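Local coordinates for L-amino acid deaminase (Proteus vulgaris, PDB 5HXW), which probably catalyses the FAD-dependent oxidative deamination of L-amino acids as a membrane-bound flavoenzyme, at residues Leu257-Gln261 / Val299-Val305; Ala397-Asn401 / Ser450-Phe454. One frame throughout, in Å; residues are numbered along the deposited sequence.

Contact 1 (Leu257-Gln261 / Val299-Val305); sequences LPAYQ and VIVAPVV. With 16A (cetyl-trimethyl-ammonium), chain J.
Y260 and V301 form the single beta bridge here, an antiparallel hydrogen-bonded pair: Y260 N gives to V301 O at 2.6 Å, and V301 N donates to Y260 O at 2.7 Å. The next such pair toward V305 would be P258 with P303, and neither nitrogen carries a hydrogen. A water takes over that rung, donating to P258 O and to P303 O, 2.9 Å from each.

The rings pack beside it. Y260 turns its edge to P303, which crosses it at about a right angle, with CD1 3.7 Å from P303 CG. The CG corner of the P258 ring points at V305 CG1, while the second methyl of V305, CG2, lies against P258 CD and the L257 branch CD2.

L257, A259, Q261, I300 and A302 look to the other face, where the cetyl-trimethyl-ammonium lies. A259 CB rests on I300 CG2 at 3.7 Å. I300 CD1 packs against the amide of Q261, 3.5 Å from NE2. With CG anti to the backbone N (chi1 -170°) and an extended chain, Q261 carries its OE1 to within 3.4 Å of the ligand methyl C19; Q261 also touches the FAD.

Farther out, L257, A259 and Q261 bond through their backbones to strand 386-396, and I300 to P325 and H327, so both strands are held from their outer sides as well.

On the ligand face the chemistry changes along the detergent: methyl groups of L257, A259, I300 and A302 line the alkyl chain, and at its far end the amide oxygen of Q261 lies near the cationic head. A quaternary ammonium has no N-H to donate, so any attraction there is probably electrostatic.

Contact 2 (Ala397-Asn401 / Ser450-Phe454); sequences APDEN and SLYRF. With 16A (cetyl-trimethyl-ammonium), chain J.
R453 reaches across from the C-terminal tail to D399 and N401. From CB, which points toward the 397-401 turn, chi1 of 72° sets CG between the backbone N and the carbonyl carbon, and CG lies over the centre of the F454 ring. From there the chain runs extended. CD passes D399 OD2, then NE donates to that oxygen at 2.9 Å, and NH2 donates to D399 OD1 at 2.8 Å. This is a side-on, two-nitrogen salt bridge: both oxygens use their syn lone pairs, and the carboxylate and guanidinium planes are 9° apart, nearly coplanar. NH2 adds a weak bond to N401 O, and NH1 donates to S450 O and to the P402 carbonyl oxygen.

The carboxylate is fixed from its own side too, since N401 N bonds to D399 OD1 from above the plane, closing an Asx turn on the type I turn A397-E400. F454 CZ lies over one guanidinium face, toward the rim, and the ring packs with CE1 3.6 Å from P398 CD and CZ 3.7 Å from A397 CB.

In the fold, this ties the chain's last residues, beyond helix 422-438, to the loop joining strands 386-396 and 403-406; L451 and R453 also pack on I403 of the latter strand.

Contact 1 comes first along the chain and closes before contact 2 opens; their centres lie 18 Å apart, with nearest atoms about 5 Å apart and no touch. Strand 386-396 connects them: it pairs antiparallel with strand 257-266 of contact 1, then runs into the turn of contact 2. Contact 1 belongs to the large mixed sheet, whereas contact 2 borders strand 403-406, an outermost strand of the six-stranded sheet in the FAD-binding, Rossmann-type part. Both reach the same cetyl-trimethyl-ammonium, contact 2 through E400, whose OE2 approaches C13. Together they supply parts of the wall of one detergent-filled pocket close to the cofactor.

Contact 1 (Leu257-Gln261 / Val299-Val305)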
ATOM      1  N   LEU A 257     -11.513  -7.486   3.415  1.00 62.22           N
ATOM      2  CA  LEU A 257     -12.518  -7.274   2.383  1.00 62.01           C
ATOM      3  C   LEU A 257     -11.945  -6.405   1.269  1.00 61.37           C
ATOM      4  O   LEU A 257     -11.146  -5.507   1.550  1.00 60.39           O
ATOM      5  CB  LEU A 257     -13.796  -6.652   2.969  1.00 62.24           C
ATOM      6  CG  LEU A 257     -14.702  -7.544   3.832  1.00 62.88           C
ATOM      7  CD1 LEU A 257     -15.961  -6.792   4.231  1.00 62.73           C
ATOM      8  CD2 LEU A 257     -15.078  -8.837   3.118  1.00 62.99           C
ATOM      9  N   PRO A 258     -12.335  -6.679   0.002  1.00 61.54           N
ATOM     10  CA  PRO A 258     -11.857  -5.865  -1.117  1.00 61.06           C
ATOM     11  C   PRO A 258     -12.380  -4.426  -1.097  1.00 61.18           C
ATOM     12  O   PRO A 258     -13.501  -4.167  -0.654  1.00 61.16           O
ATOM     13  CB  PRO A 258     -12.386  -6.609  -2.348  1.00 61.16           C
ATOM     14  CG  PRO A 258     -13.565  -7.366  -1.852  1.00 62.09           C
ATOM     15  CD  PRO A 258     -13.182  -7.791  -0.468  1.00 62.10           C
ATOM     16  N   ALA A 259     -11.539  -3.508  -1.563  1.00 61.65           N
ATOM     17  CA  ALA A 259     -11.900  -2.109  -1.765  1.00 62.13           C
ATOM     18  C   ALA A 259     -11.300  -1.629  -3.082  1.00 62.68           C
ATOM     19  O   ALA A 259     -10.221  -2.078  -3.479  1.00 63.51           O
ATOM     20  CB  ALA A 259     -11.401  -1.263  -0.607  1.00 61.75           C
ATOM     21  N   TYR A 260     -12.000  -0.727  -3.758  1.00 63.31           N
ATOM     22  CA  TYR A 260     -11.549  -0.189  -5.037  1.00 64.30           C
ATOM     23  C   TYR A 260     -11.573   1.331  -5.061  1.00 64.74           C
ATOM     24  O   TYR A 260     -12.461   1.958  -4.474  1.00 65.61           O
ATOM     25  CB  TYR A 260     -12.400  -0.749  -6.180  1.00 66.06           C
ATOM     26  CG  TYR A 260     -12.023  -2.151  -6.572  1.00 67.61           C
ATOM     27  CD1 TYR A 260     -12.606  -3.260  -5.943  1.00 68.74           C
ATOM     28  CD2 TYR A 260     -11.069  -2.383  -7.569  1.00 68.77           C
ATOM     29  CE1 TYR A 260     -12.250  -4.557  -6.298  1.00 69.08           C
ATOM     30  CE2 TYR A 260     -10.714  -3.676  -7.934  1.00 68.66           C
ATOM     31  CZ  TYR A 260     -11.303  -4.755  -7.296  1.00 68.98           C
ATOM     32  OH  TYR A 260     -10.949  -6.033  -7.657  1.00 71.01           O
ATOM     33  N   GLN A 261     -10.586   1.911  -5.740  1.00 64.32           N
ATOM     34  CA  GLN A 261     -10.520   3.353  -5.954  1.00 64.68           C
ATOM     35  C   GLN A 261      -9.895   3.672  -7.305  1.00 64.61           C
ATOM     36  O   GLN A 261      -8.825   3.158  -7.651  1.00 63.88           O
ATOM     37  CB  GLN A 261      -9.746   4.045  -4.830  1.00 64.69           C
ATOM     38  CG  GLN A 261      -9.848   5.564  -4.860  1.00 66.95           C
ATOM     39  CD  GLN A 261      -9.002   6.241  -3.800  1.00 67.41           C
ATOM     40  OE1 GLN A 261      -7.861   5.849  -3.542  1.00 67.09           O
ATOM     41  NE2 GLN A 261      -9.561   7.272  -3.181  1.00 68.55           N
ATOM     42  N   VAL A 299     -13.814   8.816  -3.017  1.00 72.62           N
ATOM     43  CA  VAL A 299     -14.732   7.670  -2.934  1.00 71.15           C
ATOM     44  C   VAL A 299     -14.036   6.306  -3.055  1.00 68.85           C
ATOM     45  O   VAL A 299     -13.390   6.009  -4.066  1.00 68.49           O
ATOM     46  CB  VAL A 299     -15.891   7.809  -3.961  1.00 72.51           C
ATOM     47  CG1 VAL A 299     -16.800   6.587  -3.952  1.00 72.08           C
ATOM     48  CG2 VAL A 299     -16.709   9.066  -3.683  1.00 74.74           C
ATOM     49  N   ILE A 300     -14.176   5.502  -2.000  1.00 66.92           N
ATOM     50  CA  ILE A 300     -13.732   4.103  -1.971  1.00 64.76           C
ATOM     51  C   ILE A 300     -14.944   3.197  -2.226  1.00 64.11           C
ATOM     52  O   ILE A 300     -15.971   3.315  -1.553  1.00 63.71           O
ATOM     53  CB  ILE A 300     -13.057   3.729  -0.617  1.00 64.48           C
ATOM     54  CG1 ILE A 300     -11.941   4.725  -0.227  1.00 64.65           C
ATOM     55  CG2 ILE A 300     -12.564   2.283  -0.613  1.00 63.39           C
ATOM     56  CD1 ILE A 300     -10.683   4.704  -1.079  1.00 64.15           C
ATOM     57  N   VAL A 301     -14.813   2.304  -3.205  1.00 62.50           N
ATOM     58  CA  VAL A 301     -15.875   1.366  -3.566  1.00 62.46           C
ATOM     59  C   VAL A 301     -15.572  -0.006  -2.961  1.00 61.07           C
ATOM     60  O   VAL A 301     -14.550  -0.615  -3.279  1.00 60.56           O
ATOM     61  CB  VAL A 301     -16.069   1.289  -5.108  1.00 62.52           C
ATOM     62  CG1 VAL A 301     -16.942   0.109  -5.507  1.00 62.97           C
ATOM     63  CG2 VAL A 301     -16.679   2.577  -5.638  1.00 63.15           C
ATOM     64  N   ALA A 302     -16.453  -0.474  -2.077  1.00 60.69           N
ATOM     65  CA  ALA A 302     -16.357  -1.828  -1.528  1.00 60.01           C
ATOM     66  C   ALA A 302     -17.349  -2.771  -2.224  1.00 59.61           C
ATOM     67  O   ALA A 302     -18.565  -2.667  -1.998  1.00 60.02           O
ATOM     68  CB  ALA A 302     -16.561  -1.827  -0.015  1.00 60.60           C
ATOM     69  N   PRO A 303     -16.838  -3.679  -3.089  1.00 58.53           N
ATOM     70  CA  PRO A 303     -17.730  -4.640  -3.748  1.00 58.88           C
ATOM     71  C   PRO A 303     -18.203  -5.726  -2.788  1.00 59.34           C
ATOM     72  O   PRO A 303     -17.467  -6.112  -1.877  1.00 59.07           O
ATOM     73  CB  PRO A 303     -16.861  -5.242  -4.854  1.00 58.25           C
ATOM     74  CG  PRO A 303     -15.459  -5.085  -4.373  1.00 57.77           C
ATOM     75  CD  PRO A 303     -15.430  -3.860  -3.501  1.00 57.34           C
ATOM     76  N   VAL A 304     -19.431  -6.195  -2.993  1.00 60.24           N
ATOM     77  CA  VAL A 304     -19.999  -7.294  -2.217  1.00 61.04           C
ATOM     78  C   VAL A 304     -19.331  -8.597  -2.658  1.00 61.07           C
ATOM     79  O   VAL A 304     -19.365  -8.944  -3.839  1.00 61.29           O
ATOM     80  CB  VAL A 304     -21.538  -7.381  -2.385  1.00 62.18           C
ATOM     81  CG1 VAL A 304     -22.121  -8.529  -1.569  1.00 63.47           C
ATOM     82  CG2 VAL A 304     -22.202  -6.072  -1.981  1.00 62.40           C
ATOM     83  N   VAL A 305     -18.698  -9.281  -1.705  1.00 60.86           N
ATOM     84  CA  VAL A 305     -18.153 -10.631  -1.911  1.00 60.79           C
ATOM     85  C   VAL A 305     -18.845 -11.634  -0.975  1.00 62.10           C
ATOM     86  O   VAL A 305     -19.721 -11.244  -0.195  1.00 62.80           O
ATOM     87  CB  VAL A 305     -16.606 -10.681  -1.762  1.00 60.23           C
ATOM     88  CG1 VAL A 305     -15.929  -9.997  -2.944  1.00 58.54           C
ATOM     89  CG2 VAL A 305     -16.143 -10.088  -0.433  1.00 59.84           C
TER
HETATM   90  C1  16A J 504     -21.896  -4.392   5.294  1.00 71.89           C
HETATM   91  C2  16A J 504     -20.619  -4.664   4.529  1.00 71.35           C
HETATM   92  C3  16A J 504     -19.553  -3.628   4.868  1.00 71.04           C
HETATM   93  C4  16A J 504     -18.336  -3.790   3.966  1.00 71.12           C
HETATM   94  C5  16A J 504     -17.535  -2.498   3.887  1.00 70.98           C
HETATM   95  C6  16A J 504     -16.052  -2.796   3.710  1.00 72.03           C
HETATM   96  C7  16A J 504     -15.214  -1.534   3.868  1.00 72.72           C
HETATM   97  C8  16A J 504     -13.964  -1.607   3.001  1.00 73.26           C
HETATM   98  C9  16A J 504     -12.798  -0.903   3.684  1.00 77.17           C
HETATM   99  C10 16A J 504     -12.371   0.337   2.904  1.00 79.77           C
HETATM  100  C11 16A J 504     -11.979   1.475   3.838  1.00 81.98           C
HETATM  101  C12 16A J 504     -10.464   1.643   3.890  1.00 85.58           C
HETATM  102  C13 16A J 504     -10.038   3.025   3.408  1.00 87.78           C
HETATM  103  C14 16A J 504      -8.538   3.059   3.130  1.00 89.21           C
HETATM  104  C15 16A J 504      -8.230   3.839   1.855  1.00 89.62           C
HETATM  105  C16 16A J 504      -6.876   4.553   1.970  1.00 89.70           C
HETATM  106  N1  16A J 504      -6.110   4.759   0.713  1.00 89.70           N
HETATM  107  C17 16A J 504      -4.927   5.564   1.041  1.00 90.38           C
HETATM  108  C18 16A J 504      -5.618   3.501   0.137  1.00 89.57           C
HETATM  109  C19 16A J 504      -6.872   5.503  -0.305  1.00 88.61           C
HETATM  110  O   HOH W   1     -15.746  -5.635   0.371  1.00 53.65           O

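Contact 2 (Ala397-Asn401 / Ser450-Phe454)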
ATOM      1  N   ALA A 397      -8.488  -4.755   6.637  1.00 62.46           N
ATOM      2  CA  ALA A 397      -8.981  -5.387   7.865  1.00 63.70           C
ATOM      3  C   ALA A 397     -10.039  -4.504   8.564  1.00 64.95           C
ATOM      4  O   ALA A 397     -10.077  -3.300   8.307  1.00 64.82           O
ATOM      5  CB  ALA A 397      -7.808  -5.668   8.794  1.00 64.39           C
ATOM      6  N   PRO A 398     -10.900  -5.092   9.442  1.00 66.69           N
ATOM      7  CA  PRO A 398     -11.980  -4.340  10.125  1.00 67.84           C
ATOM      8  C   PRO A 398     -11.598  -3.011  10.802  1.00 68.72           C
ATOM      9  O   PRO A 398     -12.392  -2.067  10.766  1.00 69.73           O
ATOM     10  CB  PRO A 398     -12.487  -5.333  11.174  1.00 69.03           C
ATOM     11  CG  PRO A 398     -12.260  -6.660  10.548  1.00 68.89           C
ATOM     12  CD  PRO A 398     -10.990  -6.537   9.752  1.00 67.45           C
ATOM     13  N   ASP A 399     -10.412  -2.942  11.411  1.00 68.88           N
ATOM     14  CA  ASP A 399      -9.967  -1.730  12.116  1.00 69.85           C
ATOM     15  C   ASP A 399      -9.067  -0.816  11.273  1.00 69.64           C
ATOM     16  O   ASP A 399      -8.504   0.156  11.788  1.00 69.77           O
ATOM     17  CB  ASP A 399      -9.313  -2.073  13.471  1.00 70.50           C
ATOM     18  CG  ASP A 399      -8.089  -2.985  13.347  1.00 69.76           C
ATOM     19  OD1 ASP A 399      -7.557  -3.200  12.234  1.00 67.55           O
ATOM     20  OD2 ASP A 399      -7.650  -3.493  14.398  1.00 71.59           O
ATOM     21  N   GLU A 400      -8.943  -1.151   9.984  1.00 69.50           N
ATOM     22  CA  GLU A 400      -8.190  -0.376   8.978  1.00 69.81           C
ATOM     23  C   GLU A 400      -6.658  -0.369   9.189  1.00 68.77           C
ATOM     24  O   GLU A 400      -5.934   0.399   8.549  1.00 67.33           O
ATOM     25  CB  GLU A 400      -8.761   1.050   8.854  1.00 72.77           C
ATOM     26  CG  GLU A 400      -8.801   1.608   7.438  1.00 75.10           C
ATOM     27  CD  GLU A 400      -9.340   3.029   7.373  1.00 77.40           C
ATOM     28  OE1 GLU A 400     -10.284   3.361   8.130  1.00 79.62           O
ATOM     29  OE2 GLU A 400      -8.818   3.815   6.552  1.00 77.16           O
ATOM     30  N   ASN A 401      -6.179  -1.245  10.071  1.00 68.65           N
ATOM     31  CA  ASN A 401      -4.757  -1.363  10.395  1.00 68.12           C
ATOM     32  C   ASN A 401      -4.109  -2.601   9.760  1.00 66.69           C
ATOM     33  O   ASN A 401      -4.809  -3.585   9.501  1.00 67.02           O
ATOM     34  CB  ASN A 401      -4.566  -1.366  11.917  1.00 70.09           C
ATOM     35  CG  ASN A 401      -4.869  -0.017  12.551  1.00 71.03           C
ATOM     36  OD1 ASN A 401      -4.965   1.006  11.869  1.00 70.35           O
ATOM     37  ND2 ASN A 401      -5.019  -0.012  13.869  1.00 72.79           N
ATOM     38  N   SER A 450      -1.193  -7.727  14.925  1.00 76.55           N
ATOM     39  CA  SER A 450      -1.401  -9.170  15.087  1.00 77.55           C
ATOM     40  C   SER A 450      -2.636  -9.675  14.344  1.00 77.22           C
ATOM     41  O   SER A 450      -3.642  -8.972  14.238  1.00 77.84           O
ATOM     42  CB  SER A 450      -1.510  -9.525  16.572  1.00 79.36           C
ATOM     43  OG  SER A 450      -1.562 -10.928  16.762  1.00 80.47           O
ATOM     44  N   LEU A 451      -2.539 -10.902  13.837  1.00 77.08           N
ATOM     45  CA  LEU A 451      -3.633 -11.565  13.128  1.00 76.92           C
ATOM     46  C   LEU A 451      -4.754 -11.997  14.081  1.00 78.57           C
ATOM     47  O   LEU A 451      -5.908 -12.142  13.670  1.00 78.81           O
ATOM     48  CB  LEU A 451      -3.081 -12.764  12.339  1.00 76.80           C
ATOM     49  CG  LEU A 451      -3.942 -13.768  11.553  1.00 76.97           C
ATOM     50  CD1 LEU A 451      -4.795 -13.124  10.466  1.00 75.25           C
ATOM     51  CD2 LEU A 451      -3.046 -14.845  10.961  1.00 77.47           C
ATOM     52  N   TYR A 452      -4.405 -12.172  15.354  1.00 80.16           N
ATOM     53  CA  TYR A 452      -5.307 -12.746  16.354  1.00 82.44           C
ATOM     54  C   TYR A 452      -5.956 -11.685  17.258  1.00 83.54           C
ATOM     55  O   TYR A 452      -6.356 -11.974  18.391  1.00 86.17           O
ATOM     56  CB  TYR A 452      -4.566 -13.831  17.156  1.00 84.02           C
ATOM     57  CG  TYR A 452      -3.865 -14.845  16.271  1.00 83.43           C
ATOM     58  CD1 TYR A 452      -4.565 -15.931  15.727  1.00 83.66           C
ATOM     59  CD2 TYR A 452      -2.506 -14.707  15.954  1.00 82.87           C
ATOM     60  CE1 TYR A 452      -3.929 -16.855  14.902  1.00 83.82           C
ATOM     61  CE2 TYR A 452      -1.861 -15.624  15.129  1.00 82.65           C
ATOM     62  CZ  TYR A 452      -2.574 -16.695  14.607  1.00 83.25           C
ATOM     63  OH  TYR A 452      -1.941 -17.606  13.792  1.00 83.16           O
ATOM     64  N   ARG A 453      -6.073 -10.465  16.728  1.00 82.49           N
ATOM     65  CA  ARG A 453      -6.683  -9.331  17.434  1.00 83.18           C
ATOM     66  C   ARG A 453      -8.194  -9.211  17.182  1.00 83.56           C
ATOM     67  O   ARG A 453      -8.860  -8.351  17.767  1.00 84.01           O
ATOM     68  CB  ARG A 453      -5.958  -8.018  17.078  1.00 81.58           C
ATOM     69  CG  ARG A 453      -6.203  -7.475  15.671  1.00 79.24           C
ATOM     70  CD  ARG A 453      -5.331  -6.259  15.406  1.00 78.47           C
ATOM     71  NE  ARG A 453      -5.666  -5.561  14.161  1.00 76.89           N
ATOM     72  CZ  ARG A 453      -4.989  -5.657  13.015  1.00 75.63           C
ATOM     73  NH1 ARG A 453      -3.921  -6.439  12.911  1.00 75.49           N
ATOM     74  NH2 ARG A 453      -5.389  -4.966  11.956  1.00 74.23           N
ATOM     75  N   PHE A 454      -8.720 -10.079  16.318  1.00 83.75           N
ATOM     76  CA  PHE A 454     -10.109  -9.994  15.860  1.00 85.01           C
ATOM     77  C   PHE A 454     -11.047 -10.989  16.549  1.00 87.82           C
ATOM     78  O   PHE A 454     -12.257 -10.979  16.309  1.00 89.01           O
ATOM     79  CB  PHE A 454     -10.182 -10.153  14.335  1.00 83.07           C
ATOM     80  CG  PHE A 454      -9.361  -9.147  13.576  1.00 80.86           C
ATOM     81  CD1 PHE A 454      -9.781  -7.817  13.462  1.00 80.41           C
ATOM     82  CD2 PHE A 454      -8.165  -9.528  12.963  1.00 79.82           C
ATOM     83  CE1 PHE A 454      -9.017  -6.888  12.762  1.00 79.07           C
ATOM     84  CE2 PHE A 454      -7.402  -8.605  12.255  1.00 78.46           C
ATOM     85  CZ  PHE A 454      -7.831  -7.286  12.154  1.00 77.70           C
ATOM     86  OXT PHE A 454     -10.632 -11.816  17.365  1.00 89.63           O
TER
HETATM   87  C1  16A J 504     -21.896  -4.392   5.294  1.00 71.89           C
HETATM   88  C2  16A J 504     -20.619  -4.664   4.529  1.00 71.35           C
HETATM   89  C3  16A J 504     -19.553  -3.628   4.868  1.00 71.04           C
HETATM   90  C4  16A J 504     -18.336  -3.790   3.966  1.00 71.12           C
HETATM   91  C5  16A J 504     -17.535  -2.498   3.887  1.00 70.98           C
HETATM   92  C6  16A J 504     -16.052  -2.796   3.710  1.00 72.03           C
HETATM   93  C7  16A J 504     -15.214  -1.534   3.868  1.00 72.72           C
HETATM   94  C8  16A J 504     -13.964  -1.607   3.001  1.00 73.26           C
HETATM   95  C9  16A J 504     -12.798  -0.903   3.684  1.00 77.17           C
HETATM   96  C10 16A J 504     -12.371   0.337   2.904  1.00 79.77           C
HETATM   97  C11 16A J 504     -11.979   1.475   3.838  1.00 81.98           C
HETATM   98  C12 16A J 504     -10.464   1.643   3.890  1.00 85.58           C
HETATM   99  C13 16A J 504     -10.038   3.025   3.408  1.00 87.78           C
HETATM  100  C14 16A J 504      -8.538   3.059   3.130  1.00 89.21           C
HETATM  101  C15 16A J 504      -8.230   3.839   1.855  1.00 89.62           C
HETATM  102  C16 16A J 504      -6.876   4.553   1.970  1.00 89.70           C
HETATM  103  N1  16A J 504      -6.110   4.759   0.713  1.00 89.70           N
HETATM  104  C17 16A J 504      -4.927   5.564   1.041  1.00 90.38           C
HETATM  105  C18 16A J 504      -5.618   3.501   0.137  1.00 89.57           C
HETATM  106  C19 16A J 504      -6.872   5.503  -0.305  1.00 88.61           C